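Local atomic coordinates of toll-like receptor 13 (PDB entry 4Z0C), a protein that recognises and binds bacterial 23S ribosomal RNA as an innate immune receptor and signals through MYD88 and TRAF6 to activate NF-kappa-B. Residues A[87-92]-A[110-115]; A[161-166]-A[184-189]; A[206-211]-A[230-235]. All coordinates share one frame; numbering follows the deposited sequence.

Contact 1 (A[87-92]-A[110-115]); sequences LLNLVE and TLLLSH. With nucleotides of chain C.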
loop_
_atom_site.group_PDB
_atom_site.type_symbol
_atom_site.label_atom_id
_atom_site.label_comp_id
_atom_site.label_asym_id
_atom_site.label_seq_id
_atom_site.Cartn_x
_atom_site.Cartn_y
_atom_site.Cartn_z
ATOM N N LEU A 87 -29.766 13.444 26.633
ATOM C CA LEU A 87 -29.608 12.278 25.769
ATOM C C LEU A 87 -29.341 11.026 26.592
ATOM O O LEU A 87 -28.518 11.041 27.494
ATOM C CB LEU A 87 -28.486 12.531 24.762
ATOM C CG LEU A 87 -28.369 11.652 23.500
ATOM C CD1 LEU A 87 -27.445 12.321 22.500
ATOM C CD2 LEU A 87 -27.814 10.269 23.827
ATOM N N LEU A 88 -30.052 9.947 26.294
ATOM C CA LEU A 88 -29.792 8.670 26.951
ATOM C C LEU A 88 -29.711 7.569 25.913
ATOM O O LEU A 88 -30.689 7.287 25.240
ATOM C CB LEU A 88 -30.884 8.331 27.956
ATOM C CG LEU A 88 -30.736 6.981 28.662
ATOM C CD1 LEU A 88 -29.342 6.835 29.257
ATOM C CD2 LEU A 88 -31.789 6.838 29.760
ATOM N N ASN A 89 -28.549 6.932 25.805
ATOM C CA ASN A 89 -28.323 5.902 24.794
ATOM C C ASN A 89 -28.261 4.525 25.454
ATOM O O ASN A 89 -27.389 4.264 26.282
ATOM C CB ASN A 89 -27.016 6.215 24.051
ATOM C CG ASN A 89 -26.778 5.324 22.844
ATOM O OD1 ASN A 89 -27.108 4.136 22.853
ATOM N ND2 ASN A 89 -26.167 5.897 21.800
ATOM N N LEU A 90 -29.191 3.653 25.087
ATOM C CA LEU A 90 -29.268 2.311 25.653
ATOM C C LEU A 90 -29.234 1.281 24.527
ATOM O O LEU A 90 -29.623 0.126 24.701
ATOM C CB LEU A 90 -30.570 2.182 26.460
ATOM C CG LEU A 90 -30.526 1.981 27.989
ATOM C CD1 LEU A 90 -29.283 2.524 28.566
ATOM C CD2 LEU A 90 -31.731 2.639 28.703
ATOM N N VAL A 91 -28.755 1.720 23.370
ATOM C CA VAL A 91 -28.665 0.890 22.167
ATOM C C VAL A 91 -27.791 -0.346 22.373
ATOM O O VAL A 91 -26.746 -0.276 23.022
ATOM C CB VAL A 91 -28.106 1.709 20.985
ATOM C CG1 VAL A 91 -27.938 0.833 19.743
ATOM C CG2 VAL A 91 -29.037 2.875 20.687
ATOM N N GLU A 92 -28.239 -1.468 21.815
ATOM C CA GLU A 92 -27.501 -2.730 21.817
ATOM C C GLU A 92 -27.219 -3.251 23.226
ATOM O O GLU A 92 -26.072 -3.274 23.683
ATOM C CB GLU A 92 -26.213 -2.662 20.963
ATOM C CG GLU A 92 -25.695 -4.053 20.615
ATOM C CD GLU A 92 -24.480 -4.087 19.681
ATOM O OE1 GLU A 92 -24.041 -3.033 19.149
ATOM O OE2 GLU A 92 -23.973 -5.211 19.483
ATOM N N THR A 110 -33.989 12.898 24.182
ATOM C CA THR A 110 -33.917 11.721 23.314
ATOM C C THR A 110 -33.548 10.438 24.059
ATOM O O THR A 110 -32.660 10.418 24.902
ATOM C CB THR A 110 -33.059 11.932 22.019
ATOM O OG1 THR A 110 -32.099 10.874 21.894
ATOM C CG2 THR A 110 -32.346 13.262 22.012
ATOM N N LEU A 111 -34.299 9.380 23.784
ATOM C CA LEU A 111 -34.078 8.100 24.435
ATOM C C LEU A 111 -33.921 7.041 23.353
ATOM O O LEU A 111 -34.842 6.810 22.564
ATOM C CB LEU A 111 -35.256 7.758 25.339
ATOM C CG LEU A 111 -35.253 6.368 25.971
ATOM C CD1 LEU A 111 -34.042 6.163 26.843
ATOM C CD2 LEU A 111 -36.527 6.150 26.779
ATOM N N LEU A 112 -32.763 6.386 23.324
ATOM C CA LEU A 112 -32.467 5.399 22.288
ATOM C C LEU A 112 -32.473 3.999 22.882
ATOM O O LEU A 112 -31.658 3.660 23.746
ATOM C CB LEU A 112 -31.118 5.702 21.625
ATOM C CG LEU A 112 -30.986 7.133 21.092
ATOM C CD1 LEU A 112 -29.604 7.427 20.524
ATOM C CD2 LEU A 112 -32.048 7.403 20.061
ATOM N N LEU A 113 -33.412 3.190 22.412
ATOM C CA LEU A 113 -33.548 1.819 22.881
ATOM C C LEU A 113 -33.445 0.830 21.728
ATOM O O LEU A 113 -33.879 -0.323 21.848
ATOM C CB LEU A 113 -34.883 1.646 23.595
ATOM C CG LEU A 113 -34.966 2.282 24.976
ATOM C CD1 LEU A 113 -36.420 2.443 25.366
ATOM C CD2 LEU A 113 -34.261 1.376 25.956
ATOM N N SER A 114 -32.831 1.281 20.635
ATOM C CA SER A 114 -32.651 0.464 19.441
ATOM C C SER A 114 -31.851 -0.772 19.768
ATOM O O SER A 114 -31.102 -0.781 20.737
ATOM C CB SER A 114 -31.917 1.253 18.359
ATOM O OG SER A 114 -32.015 2.643 18.617
ATOM N N HIS A 115 -32.063 -1.833 19.000
ATOM C CA HIS A 115 -31.202 -3.013 19.062
ATOM C C HIS A 115 -31.200 -3.670 20.444
ATOM O O HIS A 115 -30.160 -3.862 21.076
ATOM C CB HIS A 115 -29.789 -2.652 18.601
ATOM C CG HIS A 115 -28.919 -3.834 18.302
ATOM N ND1 HIS A 115 -29.289 -5.132 18.595
ATOM C CD2 HIS A 115 -27.704 -3.916 17.712
ATOM C CE1 HIS A 115 -28.324 -5.957 18.226
ATOM N NE2 HIS A 115 -27.357 -5.244 17.683
ATOM P P C C 12 -17.222 -6.876 13.538
ATOM O OP1 C C 12 -16.005 -6.911 12.677
ATOM O OP2 C C 12 -18.461 -6.470 12.872
ATOM O "O5'" C C 12 -17.298 -8.282 14.278
ATOM C "C5'" C C 12 -18.341 -9.178 14.051
ATOM C "C4'" C C 12 -18.879 -9.735 15.333
ATOM O "O4'" C C 12 -18.650 -8.813 16.431
ATOM C "C3'" C C 12 -20.381 -9.945 15.300
ATOM O "O3'" C C 12 -20.698 -11.205 14.742
ATOM C "C2'" C C 12 -20.803 -9.787 16.757
ATOM O "O2'" C C 12 -20.644 -11.012 17.455
ATOM C "C1'" C C 12 -19.776 -8.774 17.282
ATOM N N1 C C 12 -20.272 -7.371 17.320
ATOM C C2 C C 12 -21.408 -6.969 18.041
ATOM O O2 C C 12 -22.075 -7.807 18.656
ATOM N N3 C C 12 -21.768 -5.662 18.033
ATOM C C4 C C 12 -21.047 -4.760 17.365
ATOM N N4 C C 12 -21.421 -3.479 17.388
ATOM C C5 C C 12 -19.880 -5.133 16.644
ATOM C C6 C C 12 -19.542 -6.424 16.660
#
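Glu92 lies over one face of the His115 imidazole, its CG 3.7 Å from the ring centroid and displaced toward the CD2-NE2 rim, a CH-pi contact. The two side chains run side by side in the same direction, and the carboxylate is turned only 12° from the ring plane. Both first torsions place CG anti to the backbone N (chi1 -162° for Glu92, -166° for His115), which lays the two side chains alongside each other, with the Glu92 carboxylate reaching the RNA. There Glu92 OE1 accepts a nearly straight hydrogen bond of 3.2 Å from N4 of cytidine C12 of chain C, while Glu92 OE2 lies 2.7 Å from N3 of the same base. Two atoms that are usually both acceptors lie this close, which is consistent with a proton on one of them. At the ring edge His115 NE2 makes a weak hydrogen bond to O2 of another cytosine of the RNA. These residues follow adjacent parallel strands of the leucine-rich-repeat solenoid of the receptor ectodomain, 87-89 in LRR 3 and 110-112 in LRR 4. Backbone bonds tie the strands, among them Leu112 N to Leu88 O at 3.0 Å, and continue beyond them through Glu92 N to Ser114 O. On the buried side Leu88 CD2 meets Leu111 CD1 at 3.7 Å, and Leu90 CB packs on Leu113 CD2. Across the sheet from these leucines, Val91 CG2 rests 3.6 Å from Leu112 CB. Asn89 OD1 closes an Asx turn by accepting from Val91 N at 3.0 Å, in the carbonyl plane.

Contact 2 (A[161-166]-A[184-189]); sequences LDLTNN and LSFEGN. With NAG (2-acetamido-2-deoxy-beta-D-glucopyranose), chain M; NAG (2-acetamido-2-deoxy-beta-D-glucopyranose), chain F.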
loop_
_atom_site.group_PDB
_atom_site.type_symbol
_atom_site.label_atom_id
_atom_site.label_comp_id
_atom_site.label_asym_id
_atom_site.label_seq_id
_atom_site.Cartn_x
_atom_site.Cartn_y
_atom_site.Cartn_z
ATOM N N LEU A 161 -41.116 8.991 16.513
ATOM C CA LEU A 161 -41.238 7.659 17.068
ATOM C C LEU A 161 -40.757 6.651 16.034
ATOM O O LEU A 161 -41.276 6.582 14.921
ATOM C CB LEU A 161 -42.688 7.366 17.454
ATOM C CG LEU A 161 -42.916 5.965 18.019
ATOM C CD1 LEU A 161 -42.033 5.761 19.252
ATOM C CD2 LEU A 161 -44.395 5.747 18.361
ATOM N N ASP A 162 -39.737 5.887 16.392
ATOM C CA ASP A 162 -39.176 4.959 15.442
ATOM C C ASP A 162 -39.366 3.509 15.862
ATOM O O ASP A 162 -38.785 3.058 16.849
ATOM C CB ASP A 162 -37.694 5.233 15.228
ATOM C CG ASP A 162 -37.183 4.605 13.946
ATOM O OD1 ASP A 162 -38.025 4.203 13.110
ATOM O OD2 ASP A 162 -35.957 4.487 13.772
ATOM N N LEU A 163 -40.143 2.775 15.069
ATOM C CA LEU A 163 -40.360 1.356 15.302
ATOM C C LEU A 163 -39.809 0.502 14.152
ATOM O O LEU A 163 -40.231 -0.640 13.973
ATOM C CB LEU A 163 -41.857 1.088 15.488
ATOM C CG LEU A 163 -42.513 1.689 16.739
ATOM C CD1 LEU A 163 -44.038 1.727 16.610
ATOM C CD2 LEU A 163 -42.124 0.853 17.945
ATOM N N THR A 164 -38.846 1.034 13.397
ATOM C CA THR A 164 -38.316 0.280 12.264
ATOM C C THR A 164 -37.731 -1.062 12.699
ATOM O O THR A 164 -37.206 -1.178 13.786
ATOM C CB THR A 164 -37.347 1.088 11.358
ATOM O OG1 THR A 164 -36.491 0.187 10.648
ATOM C CG2 THR A 164 -36.486 1.954 12.150
ATOM N N ASN A 165 -37.902 -2.085 11.867
ATOM C CA ASN A 165 -37.433 -3.439 12.179
ATOM C C ASN A 165 -37.992 -4.030 13.473
ATOM O O ASN A 165 -37.249 -4.331 14.403
ATOM C CB ASN A 165 -35.900 -3.526 12.168
ATOM C CG ASN A 165 -35.325 -3.158 10.835
ATOM O OD1 ASN A 165 -36.024 -3.221 9.825
ATOM N ND2 ASN A 165 -34.049 -2.771 10.813
ATOM N N ASN A 166 -39.309 -4.185 13.513
ATOM C CA ASN A 166 -39.985 -4.933 14.564
ATOM C C ASN A 166 -40.963 -5.922 13.919
ATOM O O ASN A 166 -40.852 -6.215 12.734
ATOM C CB ASN A 166 -40.709 -3.987 15.526
ATOM C CG ASN A 166 -39.758 -3.289 16.492
ATOM O OD1 ASN A 166 -39.294 -3.888 17.460
ATOM N ND2 ASN A 166 -39.503 -2.006 16.253
ATOM N N LEU A 184 -43.139 9.273 12.088
ATOM C CA LEU A 184 -43.470 7.939 12.548
ATOM C C LEU A 184 -42.994 6.920 11.516
ATOM O O LEU A 184 -43.186 7.102 10.320
ATOM C CB LEU A 184 -44.982 7.828 12.754
ATOM C CG LEU A 184 -45.572 6.478 13.152
ATOM C CD1 LEU A 184 -45.099 6.063 14.538
ATOM C CD2 LEU A 184 -47.092 6.534 13.073
ATOM N N SER A 185 -42.366 5.847 11.975
ATOM C CA SER A 185 -41.873 4.855 11.046
ATOM C C SER A 185 -42.219 3.425 11.427
ATOM O O SER A 185 -41.952 2.998 12.547
ATOM C CB SER A 185 -40.355 4.997 10.874
ATOM O OG SER A 185 -39.868 3.965 10.036
ATOM N N PHE A 186 -42.806 2.690 10.482
ATOM C CA PHE A 186 -43.037 1.247 10.629
ATOM C C PHE A 186 -42.154 0.425 9.675
ATOM O O PHE A 186 -42.478 -0.721 9.351
ATOM C CB PHE A 186 -44.502 0.897 10.339
ATOM C CG PHE A 186 -45.466 1.483 11.311
ATOM C CD1 PHE A 186 -45.717 0.855 12.527
ATOM C CD2 PHE A 186 -46.119 2.669 11.018
ATOM C CE1 PHE A 186 -46.603 1.403 13.443
ATOM C CE2 PHE A 186 -47.001 3.224 11.929
ATOM C CZ PHE A 186 -47.240 2.588 13.144
ATOM N N GLU A 187 -41.061 1.016 9.204
ATOM C CA GLU A 187 -40.198 0.344 8.240
ATOM C C GLU A 187 -39.757 -1.033 8.737
ATOM O O GLU A 187 -39.356 -1.194 9.882
ATOM C CB GLU A 187 -38.966 1.207 7.931
ATOM C CG GLU A 187 -37.945 0.532 7.038
ATOM C CD GLU A 187 -36.622 1.281 6.982
ATOM O OE1 GLU A 187 -36.644 2.525 7.125
ATOM O OE2 GLU A 187 -35.567 0.629 6.773
ATOM N N GLY A 188 -39.852 -2.031 7.873
ATOM C CA GLY A 188 -39.296 -3.336 8.169
ATOM C C GLY A 188 -40.075 -4.099 9.214
ATOM O O GLY A 188 -39.527 -4.918 9.943
ATOM N N ASN A 189 -41.370 -3.849 9.267
ATOM C CA ASN A 189 -42.251 -4.663 10.083
ATOM C C ASN A 189 -42.999 -5.651 9.202
ATOM O O ASN A 189 -42.555 -5.982 8.098
ATOM C CB ASN A 189 -43.231 -3.784 10.843
ATOM C CG ASN A 189 -42.618 -3.173 12.063
ATOM O OD1 ASN A 189 -42.750 -3.707 13.157
ATOM N ND2 ASN A 189 -41.945 -2.043 11.891
HETATM C C1 NAG M . -33.502 -2.697 9.484
HETATM C C2 NAG M . -32.190 -1.962 9.767
HETATM C C3 NAG M . -31.324 -1.911 8.510
HETATM C C4 NAG M . -31.079 -3.334 8.029
HETATM C C5 NAG M . -32.415 -4.051 7.796
HETATM C C6 NAG M . -32.134 -5.519 7.495
HETATM C C7 NAG M . -32.348 -0.309 11.572
HETATM C C8 NAG M . -32.574 1.134 11.939
HETATM N N2 NAG M . -32.448 -0.623 10.265
HETATM O O3 NAG M . -30.093 -1.272 8.755
HETATM O O4 NAG M . -30.257 -3.348 6.868
HETATM O O5 NAG M . -33.286 -3.980 8.923
HETATM O O6 NAG M . -31.091 -5.943 8.355
HETATM O O7 NAG M . -32.110 -1.137 12.462
HETATM C C1 NAG F . -37.985 5.279 2.329
HETATM C C2 NAG F . -36.923 6.320 2.004
HETATM C C3 NAG F . -35.622 5.676 1.523
HETATM C C4 NAG F . -35.215 4.568 2.479
HETATM C C5 NAG F . -36.378 3.583 2.492
HETATM C C6 NAG F . -36.085 2.273 3.201
HETATM C C7 NAG F . -37.461 8.504 1.235
HETATM C C8 NAG F . -37.895 9.425 0.134
HETATM N N2 NAG F . -37.449 7.204 0.986
HETATM O O3 NAG F . -34.603 6.637 1.400
HETATM O O4 NAG F . -33.999 3.993 2.070
HETATM O O5 NAG F . -37.431 4.255 3.137
HETATM O O6 NAG F . -35.335 2.588 4.350
HETATM O O7 NAG F . -37.112 8.930 2.333
#
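Leu163 O is gripped by two side-chain amides, Asn189 ND2 from the next repeat at 3.0 Å and Asn166 ND2 from its own segment at 2.8 Å. They approach from opposite faces of the carbonyl plane, each standing above it, while the oxygen lies close to the plane of each amide. This is the asparagine ladder of a leucine-rich-repeat solenoid, here joining LRR 6 to LRR 7: the amide of each repeat satisfies buried backbone carbonyls at the turn after the strand. Asn189 ND2 also donates to Phe186 O, so a single NH2 group bridges both segments, and Asn166 ND2 reaches Leu137 O of the preceding repeat. Below the ladder, Leu161 CD2 packs on Leu184 CD1, and Leu163 CD1 approaches Phe186 CE1, whose ring meets Phe145 edge-to-face. Past the strands, Asn165 N donates to Glu187 O over a short 2.6 Å, with Thr164 OG1 adding a weak bond to that oxygen. Gly188, with positive phi, passes close beside the Asn165 side chain, and its O receives a CA-H...O contact from Asn165 CA. N-linked sugar begins here: Asn165 ND2 is bonded covalently to C1 of the chain M NAG, and Glu187 OE1 lies 3.1 Å from O6 of the chain F NAG.

Contact 3 (A[206-211]-A[230-235]); sequences NLSASR and SLNLSG. With NAG (2-acetamido-2-deoxy-beta-D-glucopyranose), chain N; NAG (2-acetamido-2-deoxy-beta-D-glucopyranose), chain F.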
loop_
_atom_site.group_PDB
_atom_site.type_symbol
_atom_site.label_atom_id
_atom_site.label_comp_id
_atom_site.label_asym_id
_atom_site.label_seq_id
_atom_site.Cartn_x
_atom_site.Cartn_y
_atom_site.Cartn_z
ATOM N N ASN A 206 -44.310 13.002 8.317
ATOM C CA ASN A 206 -43.520 11.935 7.729
ATOM C C ASN A 206 -43.998 10.582 8.241
ATOM O O ASN A 206 -43.958 10.311 9.438
ATOM C CB ASN A 206 -42.022 12.099 8.074
ATOM C CG ASN A 206 -41.352 13.280 7.346
ATOM O OD1 ASN A 206 -41.708 14.441 7.564
ATOM N ND2 ASN A 206 -40.357 12.976 6.495
ATOM N N LEU A 207 -44.431 9.729 7.325
ATOM C CA LEU A 207 -44.818 8.368 7.665
ATOM C C LEU A 207 -44.090 7.387 6.790
ATOM O O LEU A 207 -44.026 7.559 5.575
ATOM C CB LEU A 207 -46.318 8.164 7.471
ATOM C CG LEU A 207 -46.814 6.721 7.628
ATOM C CD1 LEU A 207 -46.644 6.202 9.051
ATOM C CD2 LEU A 207 -48.272 6.552 7.113
ATOM N N SER A 208 -43.556 6.342 7.397
ATOM C CA SER A 208 -42.981 5.265 6.609
ATOM C C SER A 208 -43.614 3.932 6.936
ATOM O O SER A 208 -43.779 3.593 8.104
ATOM C CB SER A 208 -41.451 5.177 6.795
ATOM O OG SER A 208 -40.975 4.059 6.073
ATOM N N ALA A 209 -43.984 3.185 5.907
ATOM C CA ALA A 209 -44.452 1.821 6.106
ATOM C C ALA A 209 -43.672 0.924 5.165
ATOM O O ALA A 209 -44.129 -0.150 4.794
ATOM C CB ALA A 209 -45.963 1.709 5.846
ATOM N N SER A 210 -42.467 1.364 4.817
ATOM C CA SER A 210 -41.612 0.665 3.867
ATOM C C SER A 210 -41.190 -0.744 4.316
ATOM O O SER A 210 -41.120 -1.027 5.506
ATOM C CB SER A 210 -40.384 1.521 3.557
ATOM O OG SER A 210 -39.238 0.972 4.163
ATOM N N ARG A 211 -40.953 -1.623 3.342
ATOM C CA ARG A 211 -40.460 -2.988 3.568
ATOM C C ARG A 211 -41.300 -3.804 4.548
ATOM O O ARG A 211 -40.765 -4.355 5.508
ATOM C CB ARG A 211 -39.000 -2.957 4.051
ATOM C CG ARG A 211 -38.071 -2.057 3.227
ATOM C CD ARG A 211 -36.804 -1.722 4.011
ATOM N NE ARG A 211 -35.877 -2.836 3.927
ATOM C CZ ARG A 211 -35.679 -3.729 4.891
ATOM N NH1 ARG A 211 -36.337 -3.636 6.045
ATOM N NH2 ARG A 211 -34.815 -4.718 4.695
ATOM N N SER A 230 -44.649 13.415 3.476
ATOM C CA SER A 230 -43.899 12.360 2.810
ATOM C C SER A 230 -44.499 11.050 3.193
ATOM O O SER A 230 -44.666 10.762 4.381
ATOM C CB SER A 230 -42.426 12.300 3.255
ATOM O OG SER A 230 -41.859 13.584 3.395
ATOM N N LEU A 231 -44.769 10.226 2.194
ATOM C CA LEU A 231 -45.277 8.895 2.458
ATOM C C LEU A 231 -44.283 7.922 1.845
ATOM O O LEU A 231 -43.971 8.018 0.674
ATOM C CB LEU A 231 -46.698 8.724 1.877
ATOM C CG LEU A 231 -47.316 7.335 2.001
ATOM C CD1 LEU A 231 -47.419 6.940 3.456
ATOM C CD2 LEU A 231 -48.679 7.292 1.317
ATOM N N ASN A 232 -43.748 7.020 2.659
ATOM C CA ASN A 232 -42.750 6.076 2.196
ATOM C C ASN A 232 -43.317 4.673 2.110
ATOM O O ASN A 232 -43.544 4.023 3.128
ATOM C CB ASN A 232 -41.528 6.107 3.127
ATOM C CG ASN A 232 -40.292 5.508 2.485
ATOM O OD1 ASN A 232 -40.393 4.650 1.608
ATOM N ND2 ASN A 232 -39.116 5.974 2.910
ATOM N N LEU A 233 -43.555 4.222 0.888
ATOM C CA LEU A 233 -44.091 2.890 0.630
ATOM C C LEU A 233 -43.079 2.029 -0.156
ATOM O O LEU A 233 -43.457 1.119 -0.901
ATOM C CB LEU A 233 -45.401 3.006 -0.158
ATOM C CG LEU A 233 -46.606 3.655 0.536
ATOM C CD1 LEU A 233 -47.789 3.663 -0.398
ATOM C CD2 LEU A 233 -46.957 3.017 1.879
ATOM N N SER A 234 -41.801 2.360 -0.021
ATOM C CA SER A 234 -40.710 1.635 -0.694
ATOM C C SER A 234 -40.616 0.175 -0.243
ATOM O O SER A 234 -40.410 -0.103 0.942
ATOM C CB SER A 234 -39.370 2.347 -0.457
ATOM O OG SER A 234 -38.308 1.695 -1.135
ATOM N N GLY A 235 -40.769 -0.755 -1.186
ATOM C CA GLY A 235 -40.676 -2.172 -0.873
ATOM C C GLY A 235 -41.920 -2.725 -0.202
ATOM O O GLY A 235 -41.932 -3.858 0.292
HETATM C C1 NAG N . -39.691 14.160 5.976
HETATM C C2 NAG N . -38.209 13.808 5.790
HETATM C C3 NAG N . -37.442 14.924 5.105
HETATM C C4 NAG N . -38.109 15.300 3.794
HETATM C C5 NAG N . -39.555 15.678 4.074
HETATM C C6 NAG N . -40.221 16.032 2.741
HETATM C C7 NAG N . -37.234 12.325 7.433
HETATM C C8 NAG N . -36.264 12.217 8.578
HETATM N N2 NAG N . -37.553 13.555 7.055
HETATM O O3 NAG N . -36.117 14.504 4.907
HETATM O O4 NAG N . -37.456 16.395 3.181
HETATM O O5 NAG N . -40.252 14.630 4.749
HETATM O O6 NAG N . -41.527 16.505 2.965
HETATM O O7 NAG N . -37.706 11.327 6.886
HETATM C C1 NAG F . -37.985 5.279 2.329
HETATM C C2 NAG F . -36.923 6.320 2.004
HETATM C C3 NAG F . -35.622 5.676 1.523
HETATM C C4 NAG F . -35.215 4.568 2.479
HETATM C C5 NAG F . -36.378 3.583 2.492
HETATM C C6 NAG F . -36.085 2.273 3.201
HETATM C C7 NAG F . -37.461 8.504 1.235
HETATM C C8 NAG F . -37.895 9.425 0.134
HETATM N N2 NAG F . -37.449 7.204 0.986
HETATM O O3 NAG F . -34.603 6.637 1.400
HETATM O O4 NAG F . -33.999 3.993 2.070
HETATM O O5 NAG F . -37.431 4.255 3.137
HETATM O O6 NAG F . -35.335 2.588 4.350
HETATM O O7 NAG F . -37.112 8.930 2.333
#
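Leu207 and Leu231 lie side by side on the buried face of the parallel strands 206-208 and 230-232, with Leu207 CD2 3.8 Å from Leu231 CD1. The shared torsion, CG anti to the backbone N (chi1 173° and 176°), keeps the two isobutyl groups parallel on the face that the strands turn inward. Beyond them Ala209 CB faces Leu233 CD2 at a longer 4.3 Å, and both residues pack on Leu194. The backbones between LRR 8 and LRR 9 are held closely: Leu207 N donates almost straight to Ser230 O, Ala209 N reaches Asn232 O at 2.9 Å, and Arg211 N continues the series to Ser234 O. By contrast, the opposite face carries small polar groups and sugar. Ser208 OG comes only within 3.6 Å of Asn232 CB, and Arg211 turns its guanidinium away from the 230-235 segment toward neighbouring glycan. Asn206 ND2 is bonded covalently to C1 of the chain N NAG, beside Ser230, and Asn232 ND2 to C1 of the chain F NAG. Asn232 sends CG anti to its backbone N (chi1 -161°), and its OD1 takes a 3.1 Å bond from Ser234 N, in the carbonyl plane, to form an Asx turn. N-glycosylation therefore uses the nitrogen of Asn232 while its oxygen still serves the turn, so the sugar-bearing amide is anchored to the backbone as the glycan leaves it.

All three contacts join successive repeats of one solenoid through parallel strands with an apolar, mainly leucine, inward face. The other face is mixed in contact 1, with Leu87 and Leu112 beside Asn89 and Thr110, and largely polar in contacts 2 and 3. Contact 1 stands apart, its centre about 15 Å from that of contact 2, and its polar end meets RNA. Contacts 2 and 3 instead carry N-linked sugars. They adjoin: strands 183-185 and 206-208 are neighbours, Glu187 packs on Ser210, and both touch the chain F NAG. Contact 3 is the most buried. In contact 2 the Asn189 side chain bonds across the segments, whereas contacts 1 and 3 bond backbone to backbone.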